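Local coordinates for protein peptidoglycan N-acetylglucosamine deacetylase (PDB 5JMU) that probably removes acetyl groups from N-acetylglucosamine of peptidoglycan, through a zinc-binding catalytic domain of the NodB-homology (carbohydrate esterase 4) family, at residues D13-G18 / T214-M219; L146-N151 / V180-Q185. One frame throughout, in Å; residues are numbered along the deposited sequence.

Contact 1. Residues D13-G18 / T214-M219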
ATOM      1  N   ASP A  13     -17.388  -3.826  12.137  1.00 19.38           N
ATOM      2  CA  ASP A  13     -17.474  -2.458  11.636  1.00 17.65           C
ATOM      3  C   ASP A  13     -16.155  -1.731  11.742  1.00 18.71           C
ATOM      4  O   ASP A  13     -15.356  -1.958  12.651  1.00 20.05           O
ATOM      5  CB  ASP A  13     -18.509  -1.658  12.403  1.00 24.08           C
ATOM      6  CG  ASP A  13     -19.936  -2.110  12.125  1.00 39.43           C
ATOM      7  OD1 ASP A  13     -20.182  -2.785  11.098  1.00 42.95           O
ATOM      8  OD2 ASP A  13     -20.816  -1.763  12.930  1.00 41.85           O
ATOM      9  N   THR A  14     -15.954  -0.807  10.819  1.00 14.90           N
ATOM     10  CA  THR A  14     -14.773   0.033  10.856  1.00 14.89           C
ATOM     11  C   THR A  14     -15.183   1.323  11.548  1.00 14.55           C
ATOM     12  O   THR A  14     -16.352   1.522  11.843  1.00 18.03           O
ATOM     13  CB  THR A  14     -14.204   0.276   9.471  1.00 16.65           C
ATOM     14  OG1 THR A  14     -15.228   0.769   8.602  1.00 18.59           O
ATOM     15  CG2 THR A  14     -13.668  -1.050   8.904  1.00 15.95           C
ATOM     16  N   VAL A  15     -14.187   2.142  11.849  1.00 12.47           N
ATOM     17  CA  VAL A  15     -14.409   3.401  12.542  1.00 13.66           C
ATOM     18  C   VAL A  15     -14.311   4.535  11.546  1.00 12.37           C
ATOM     19  O   VAL A  15     -13.302   4.696  10.868  1.00 14.69           O
ATOM     20  CB  VAL A  15     -13.365   3.556  13.659  1.00 16.79           C
ATOM     21  CG1 VAL A  15     -13.498   4.910  14.384  1.00 19.31           C
ATOM     22  CG2 VAL A  15     -13.492   2.418  14.609  1.00 16.98           C
ATOM     23  N   ASN A  16     -15.362   5.351  11.474  1.00 13.51           N
ATOM     24  CA  ASN A  16     -15.329   6.485  10.558  1.00 13.65           C
ATOM     25  C   ASN A  16     -14.176   7.451  10.908  1.00 14.84           C
ATOM     26  O   ASN A  16     -14.112   7.906  12.028  1.00 14.22           O
ATOM     27  CB  ASN A  16     -16.670   7.215  10.622  1.00 16.07           C
ATOM     28  CG  ASN A  16     -16.790   8.266   9.539  1.00 28.26           C
ATOM     29  OD1 ASN A  16     -16.169   9.308   9.616  1.00 25.35           O
ATOM     30  ND2 ASN A  16     -17.586   7.987   8.528  1.00 35.77           N
ATOM     31  N   PRO A  17     -13.272   7.740   9.944  1.00 13.99           N
ATOM     32  CA  PRO A  17     -12.060   8.530  10.202  1.00 14.81           C
ATOM     33  C   PRO A  17     -12.293  10.016  10.077  1.00 17.10           C
ATOM     34  O   PRO A  17     -11.355  10.771  10.358  1.00 14.80           O
ATOM     35  CB  PRO A  17     -11.092   8.064   9.105  1.00 13.17           C
ATOM     36  CG  PRO A  17     -12.007   7.777   7.953  1.00 15.12           C
ATOM     37  CD  PRO A  17     -13.252   7.132   8.599  1.00 14.12           C
ATOM     38  N   GLY A  18     -13.512  10.447   9.727  1.00 14.25           N
ATOM     39  CA  GLY A  18     -13.778  11.864   9.560  1.00 11.72           C
ATOM     40  C   GLY A  18     -13.902  12.228   8.099  1.00 14.85           C
ATOM     41  O   GLY A  18     -14.134  11.391   7.234  1.00 16.13           O
ATOM     42  N   THR A 214      -5.002   1.755   9.626  1.00 10.21           N
ATOM     43  CA  THR A 214      -4.952   0.880  10.786  1.00 10.07           C
ATOM     44  C   THR A 214      -6.044  -0.170  10.653  1.00 14.08           C
ATOM     45  O   THR A 214      -6.816  -0.156   9.717  1.00 12.91           O
ATOM     46  CB  THR A 214      -5.138   1.640  12.098  1.00 18.04           C
ATOM     47  OG1 THR A 214      -6.489   2.125  12.170  1.00 20.96           O
ATOM     48  CG2 THR A 214      -4.186   2.816  12.149  1.00 16.56           C
ATOM     49  N   THR A 215      -6.094  -1.079  11.608  1.00 14.07           N
ATOM     50  CA  THR A 215      -7.078  -2.155  11.506  1.00 16.57           C
ATOM     51  C   THR A 215      -8.517  -1.662  11.688  1.00 17.78           C
ATOM     52  O   THR A 215      -9.442  -2.378  11.346  1.00 20.47           O
ATOM     53  CB  THR A 215      -6.797  -3.272  12.535  1.00 15.86           C
ATOM     54  OG1 THR A 215      -6.770  -2.705  13.834  1.00 18.86           O
ATOM     55  CG2 THR A 215      -5.436  -3.941  12.202  1.00 20.89           C
ATOM     56  N   SER A 216      -8.694  -0.456  12.214  1.00 17.79           N
ATOM     57  CA  SER A 216     -10.046   0.079  12.324  1.00 19.94           C
ATOM     58  C   SER A 216     -10.389   1.028  11.171  1.00 17.73           C
ATOM     59  O   SER A 216     -11.507   1.549  11.135  1.00 19.84           O
ATOM     60  CB  SER A 216     -10.227   0.763  13.686  1.00 26.96           C
ATOM     61  OG  SER A 216      -9.190   1.669  13.891  1.00 29.30           O
ATOM     62  N   SER A 217      -9.446   1.267  10.239  1.00 14.59           N
ATOM     63  CA  SER A 217      -9.739   2.111   9.076  1.00 13.72           C
ATOM     64  C   SER A 217     -10.707   1.428   8.120  1.00 14.69           C
ATOM     65  O   SER A 217     -10.654   0.209   7.923  1.00 16.12           O
ATOM     66  CB  SER A 217      -8.467   2.454   8.279  1.00 12.69           C
ATOM     67  OG  SER A 217      -7.515   3.074   9.120  1.00 14.75           O
ATOM     68  N   PRO A 218     -11.545   2.232   7.453  1.00 13.92           N
ATOM     69  CA  PRO A 218     -12.266   1.651   6.303  1.00 13.24           C
ATOM     70  C   PRO A 218     -11.258   1.213   5.237  1.00 18.05           C
ATOM     71  O   PRO A 218     -10.286   1.935   5.006  1.00 21.78           O
ATOM     72  CB  PRO A 218     -13.166   2.812   5.821  1.00 13.35           C
ATOM     73  CG  PRO A 218     -12.386   4.083   6.224  1.00 19.16           C
ATOM     74  CD  PRO A 218     -11.751   3.686   7.600  1.00 15.99           C
HETATM   75  N   MSE A 219     -11.438   0.026   4.649  1.00 13.95           N
HETATM   76  CA  MSE A 219     -10.579  -0.407   3.549  1.00 15.43           C
HETATM   77  C   MSE A 219     -11.191  -0.000   2.212  1.00 17.28           C
HETATM   78  O   MSE A 219     -12.411   0.104   2.071  1.00 20.95           O
HETATM   79  CB  MSE A 219     -10.392  -1.948   3.561  1.00 17.72           C
HETATM   80  CG  MSE A 219      -9.761  -2.519   4.836  1.00 17.78           C
HETATM   81 SE   MSE A 219      -7.858  -2.164   4.919  0.70 16.29          SE
HETATM   82  CE  MSE A 219      -7.799  -0.832   6.362  1.00 16.62           C
TER
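A type I beta turn, Thr214 to Ser217, in the loop after strand 209-210 of the NodB-homology fold presents the carbonyl of Ser216 to Val15, in the loop leading into strand 21-27. The pairing joins the chain leading into the first strand, 21-27, to the loop that follows the last strand, 209-210, at the surface and away from the zinc site. Val15 N donates to Ser216 O over 2.8 Å, in the carbonyl plane and almost straight (N-H...O 176°). On the turn itself, Ser217 OG accepts from Thr214 N at 2.9 Å while Ser217 N returns a bond to Thr214 O, so two bonds fasten the ends of the turn together. Thr14 CB lies 3.4 Å from Ser216 O, the bonded oxygen, and its CG2, anti to the carbonyl carbon of Thr14, reaches Ser217 O at 3.4 Å; the side chain crosses that of Pro218 at about a right angle, with OG1 3.9 Å from Pro218 CA. Beyond the polar pair, Val15 CG2 rests on Ser216 CB at 3.8 Å. The two prolines reach toward each other tip to tip, CD of Pro17 lying 3.9 Å from CD of Pro218, and both rings also touch Tyr23 of strand 21-27. An alanine in place of Pro17 would lack CG and CD, and would probably leave a gap against CG and CD of Pro218. An Asx turn spans Pro17: Gly18 N donates to Asn16 OD1 at 2.9 Å, the donor tilted 31° from the plane of the side-chain carbonyl.

Contact 2. Residues L146-N151 / V180-Q185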
ATOM      1  N   LEU A 146      -6.508  -8.019   6.746  1.00 10.92           N
ATOM      2  CA  LEU A 146      -7.269  -7.016   6.009  1.00 11.17           C
ATOM      3  C   LEU A 146      -6.529  -6.758   4.729  1.00 11.24           C
ATOM      4  O   LEU A 146      -5.309  -6.930   4.689  1.00 12.28           O
ATOM      5  CB  LEU A 146      -7.380  -5.702   6.780  1.00 13.01           C
ATOM      6  CG  LEU A 146      -8.055  -5.870   8.140  1.00 14.65           C
ATOM      7  CD1 LEU A 146      -7.702  -4.686   9.045  1.00 18.13           C
ATOM      8  CD2 LEU A 146      -9.526  -6.025   7.952  1.00 17.25           C
ATOM      9  N   TYR A 147      -7.237  -6.384   3.667  1.00  9.73           N
ATOM     10  CA  TYR A 147      -6.510  -6.010   2.447  1.00 11.35           C
ATOM     11  C   TYR A 147      -7.052  -4.679   1.952  1.00 11.88           C
ATOM     12  O   TYR A 147      -8.195  -4.317   2.230  1.00 11.47           O
ATOM     13  CB  TYR A 147      -6.614  -7.075   1.341  1.00 11.34           C
ATOM     14  CG  TYR A 147      -7.990  -7.282   0.714  1.00 10.25           C
ATOM     15  CD1 TYR A 147      -8.933  -8.148   1.286  1.00 14.22           C
ATOM     16  CD2 TYR A 147      -8.335  -6.604  -0.471  1.00 10.16           C
ATOM     17  CE1 TYR A 147     -10.192  -8.357   0.676  1.00 14.72           C
ATOM     18  CE2 TYR A 147      -9.573  -6.803  -1.088  1.00 13.23           C
ATOM     19  CZ  TYR A 147     -10.497  -7.648  -0.500  1.00 14.50           C
ATOM     20  OH  TYR A 147     -11.720  -7.810  -1.143  1.00 17.36           O
ATOM     21  N   CYS A 148      -6.216  -3.939   1.253  1.00  9.75           N
ATOM     22  CA  CYS A 148      -6.617  -2.607   0.773  1.00 10.04           C
ATOM     23  C   CYS A 148      -6.113  -2.396  -0.659  1.00  9.21           C
ATOM     24  O   CYS A 148      -4.950  -2.683  -0.985  1.00 10.33           O
ATOM     25  CB  CYS A 148      -6.043  -1.548   1.711  1.00 11.37           C
ATOM     26  SG  CYS A 148      -6.733   0.101   1.448  1.00 12.57           S
ATOM     27  N   ASP A 149      -7.039  -1.991  -1.534  1.00  9.04           N
ATOM     28  CA  ASP A 149      -6.694  -1.513  -2.861  1.00  8.79           C
ATOM     29  C   ASP A 149      -6.491   0.010  -2.795  1.00 10.81           C
ATOM     30  O   ASP A 149      -5.820   0.468  -1.888  1.00 11.17           O
ATOM     31  CB  ASP A 149      -7.799  -1.949  -3.830  1.00  9.53           C
ATOM     32  CG  ASP A 149      -7.875  -3.469  -3.945  1.00 13.72           C
ATOM     33  OD1 ASP A 149      -6.796  -4.127  -4.046  1.00 11.15           O
ATOM     34  OD2 ASP A 149      -8.982  -4.030  -3.918  1.00 13.96           O
ATOM     35  N   TRP A 150      -7.062   0.780  -3.727  1.00 11.36           N
ATOM     36  CA  TRP A 150      -6.863   2.233  -3.711  1.00 11.06           C
ATOM     37  C   TRP A 150      -7.986   2.891  -4.511  1.00 11.76           C
ATOM     38  O   TRP A 150      -8.665   2.215  -5.276  1.00 12.66           O
ATOM     39  CB  TRP A 150      -5.491   2.617  -4.316  1.00 10.93           C
ATOM     40  CG  TRP A 150      -5.346   2.139  -5.746  1.00 12.82           C
ATOM     41  CD1 TRP A 150      -5.570   2.880  -6.905  1.00 15.97           C
ATOM     42  CD2 TRP A 150      -4.924   0.830  -6.184  1.00 11.81           C
ATOM     43  NE1 TRP A 150      -5.346   2.082  -8.015  1.00 17.04           N
ATOM     44  CE2 TRP A 150      -4.948   0.827  -7.596  1.00 16.42           C
ATOM     45  CE3 TRP A 150      -4.524  -0.348  -5.511  1.00 11.70           C
ATOM     46  CZ2 TRP A 150      -4.580  -0.308  -8.360  1.00 18.74           C
ATOM     47  CZ3 TRP A 150      -4.185  -1.471  -6.270  1.00 14.62           C
ATOM     48  CH2 TRP A 150      -4.209  -1.440  -7.673  1.00 14.87           C
ATOM     49  N   ASN A 151      -8.205   4.200  -4.306  1.00 10.33           N
ATOM     50  CA  ASN A 151      -9.163   4.900  -5.146  1.00  9.66           C
ATOM     51  C   ASN A 151      -8.592   6.210  -5.716  1.00 12.52           C
ATOM     52  O   ASN A 151      -9.349   6.981  -6.298  1.00 12.61           O
ATOM     53  CB  ASN A 151     -10.480   5.189  -4.384  1.00 11.91           C
ATOM     54  CG  ASN A 151     -10.267   6.061  -3.169  1.00 11.16           C
ATOM     55  OD1 ASN A 151      -9.168   6.548  -2.926  1.00 10.79           O
ATOM     56  ND2 ASN A 151     -11.336   6.281  -2.401  1.00 11.61           N
ATOM     57  N   VAL A 180     -12.860  10.263   1.357  1.00 12.67           N
ATOM     58  CA  VAL A 180     -11.795   9.467   1.940  1.00 11.79           C
ATOM     59  C   VAL A 180     -10.993   8.824   0.824  1.00 12.82           C
ATOM     60  O   VAL A 180     -11.525   8.010   0.083  1.00 11.97           O
ATOM     61  CB  VAL A 180     -12.367   8.380   2.903  1.00 11.78           C
ATOM     62  CG1 VAL A 180     -11.189   7.459   3.409  1.00 10.95           C
ATOM     63  CG2 VAL A 180     -13.146   9.069   4.054  1.00 12.98           C
ATOM     64  N   SER A 181      -9.728   9.216   0.691  1.00 10.50           N
ATOM     65  CA  SER A 181      -8.885   8.760  -0.425  1.00 10.41           C
ATOM     66  C   SER A 181      -7.809   7.827   0.056  1.00 10.00           C
ATOM     67  O   SER A 181      -7.193   8.096   1.076  1.00 11.75           O
ATOM     68  CB  SER A 181      -8.172   9.933  -1.127  1.00 12.47           C
ATOM     69  OG  SER A 181      -9.114  10.847  -1.710  1.00 12.16           O
ATOM     70  N   VAL A 182      -7.534   6.782  -0.745  1.00  9.04           N
ATOM     71  CA  VAL A 182      -6.360   5.919  -0.557  1.00  8.66           C
ATOM     72  C   VAL A 182      -5.566   6.077  -1.844  1.00  9.77           C
ATOM     73  O   VAL A 182      -6.014   5.658  -2.915  1.00  9.31           O
ATOM     74  CB  VAL A 182      -6.741   4.426  -0.354  1.00 10.70           C
ATOM     75  CG1 VAL A 182      -5.489   3.555  -0.268  1.00  9.80           C
ATOM     76  CG2 VAL A 182      -7.631   4.289   0.908  1.00 11.90           C
ATOM     77  N   VAL A 183      -4.396   6.697  -1.728  1.00 10.64           N
ATOM     78  CA  VAL A 183      -3.544   7.041  -2.879  1.00 10.31           C
ATOM     79  C   VAL A 183      -2.507   5.952  -3.100  1.00  9.89           C
ATOM     80  O   VAL A 183      -1.869   5.542  -2.100  1.00 10.90           O
ATOM     81  CB  VAL A 183      -2.815   8.353  -2.601  1.00  9.66           C
ATOM     82  CG1 VAL A 183      -1.895   8.756  -3.840  1.00  9.74           C
ATOM     83  CG2 VAL A 183      -3.828   9.484  -2.284  1.00 10.40           C
ATOM     84  N   LEU A 184      -2.374   5.469  -4.327  1.00 10.51           N
ATOM     85  CA  LEU A 184      -1.320   4.524  -4.664  1.00  8.96           C
ATOM     86  C   LEU A 184      -0.113   5.219  -5.251  1.00 10.89           C
ATOM     87  O   LEU A 184      -0.224   5.814  -6.314  1.00 11.35           O
ATOM     88  CB  LEU A 184      -1.826   3.498  -5.707  1.00 10.16           C
ATOM     89  CG  LEU A 184      -0.831   2.519  -6.354  1.00 12.37           C
ATOM     90  CD1 LEU A 184      -0.231   1.606  -5.238  1.00 12.52           C
ATOM     91  CD2 LEU A 184      -1.529   1.667  -7.393  1.00 13.41           C
ATOM     92  N   GLN A 185       1.031   5.153  -4.572  1.00 11.04           N
ATOM     93  CA  GLN A 185       2.317   5.504  -5.158  1.00  9.99           C
ATOM     94  C   GLN A 185       3.297   4.355  -4.913  1.00 10.87           C
ATOM     95  O   GLN A 185       3.008   3.407  -4.165  1.00 12.01           O
ATOM     96  CB  GLN A 185       2.910   6.795  -4.579  1.00 10.13           C
ATOM     97  CG  GLN A 185       2.130   8.052  -4.959  1.00 10.04           C
ATOM     98  CD  GLN A 185       2.685   9.271  -4.235  1.00 12.00           C
ATOM     99  OE1 GLN A 185       2.188   9.666  -3.158  1.00 11.06           O
ATOM    100  NE2 GLN A 185       3.737   9.880  -4.817  1.00 11.86           N
TER
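Leu184 sets its CD2 methyl over one face of the Trp150 indole, 3.6 Å from the centroid of the six-membered ring and 16° off its normal, a CH-pi contact in which the nearest ring atom is CE2. On the same face, Leu184 CB stands over the five-membered ring, 3.8 Å from CG of Trp150. A chi1 of 59° puts that CG between the backbone N and the carbonyl carbon, at the point where Leu184 CB meets it. The indole also meets His222 edge-to-face. Next to this pair, Val182 CG1 packs on Cys148 SG and comes within 3.5 Å of Asp149 O, an oxygen that accepts from Arg115. In this NodB-homology fold of carbohydrate esterase family 4, Asp149-Trp150 and Leu184 fall in what appear to be the family's fourth and fifth conserved motifs, which border the active-site groove in relatives; the leucine and tryptophan probably line the pocket for the substrate's acetyl group, and the Leu184 side chain lies about 7 Å from the zinc ion, held by Asp28, His76 and His80. Outward, Asn151 N donates to Val182 O at 3.0 Å. The asparagine amide then bridges two positions of strand 180-186: OD1 accepts from Val182 N at 2.7 Å, while ND2 donates to Val180 O at 3.0 Å, with this acceptor only 2° out of the amide plane. Held by one bond at each branch, the amide is fixed in its flip, and the Asn151 side chain stands about 5 Å from a bound acetate ion, probably from the crystallisation liquor.

How the contacts relate
Contact 1 is a surface junction of two irregular loops, whereas contact 2 is partly buried nearer the middle of the chain and rests on strand 180-186 of the main parallel sheet. Both reach strand 21-27, through Pro17, Ser217 and Pro218 in one and Val180, Val183 and Leu184 in the other. Contact 1 pairs one backbone bond with threonine, valine and proline packing at the surface; contact 2, by the zinc-bearing groove, adds to its backbone bond two from an asparagine amide and an aromatic face. The two also touch directly: Met219, present as selenomethionine, lays SE 3.7 Å from Cys148 CB, and Thr215 CA meets Leu146 CD1, packing 214-219 against 146-151.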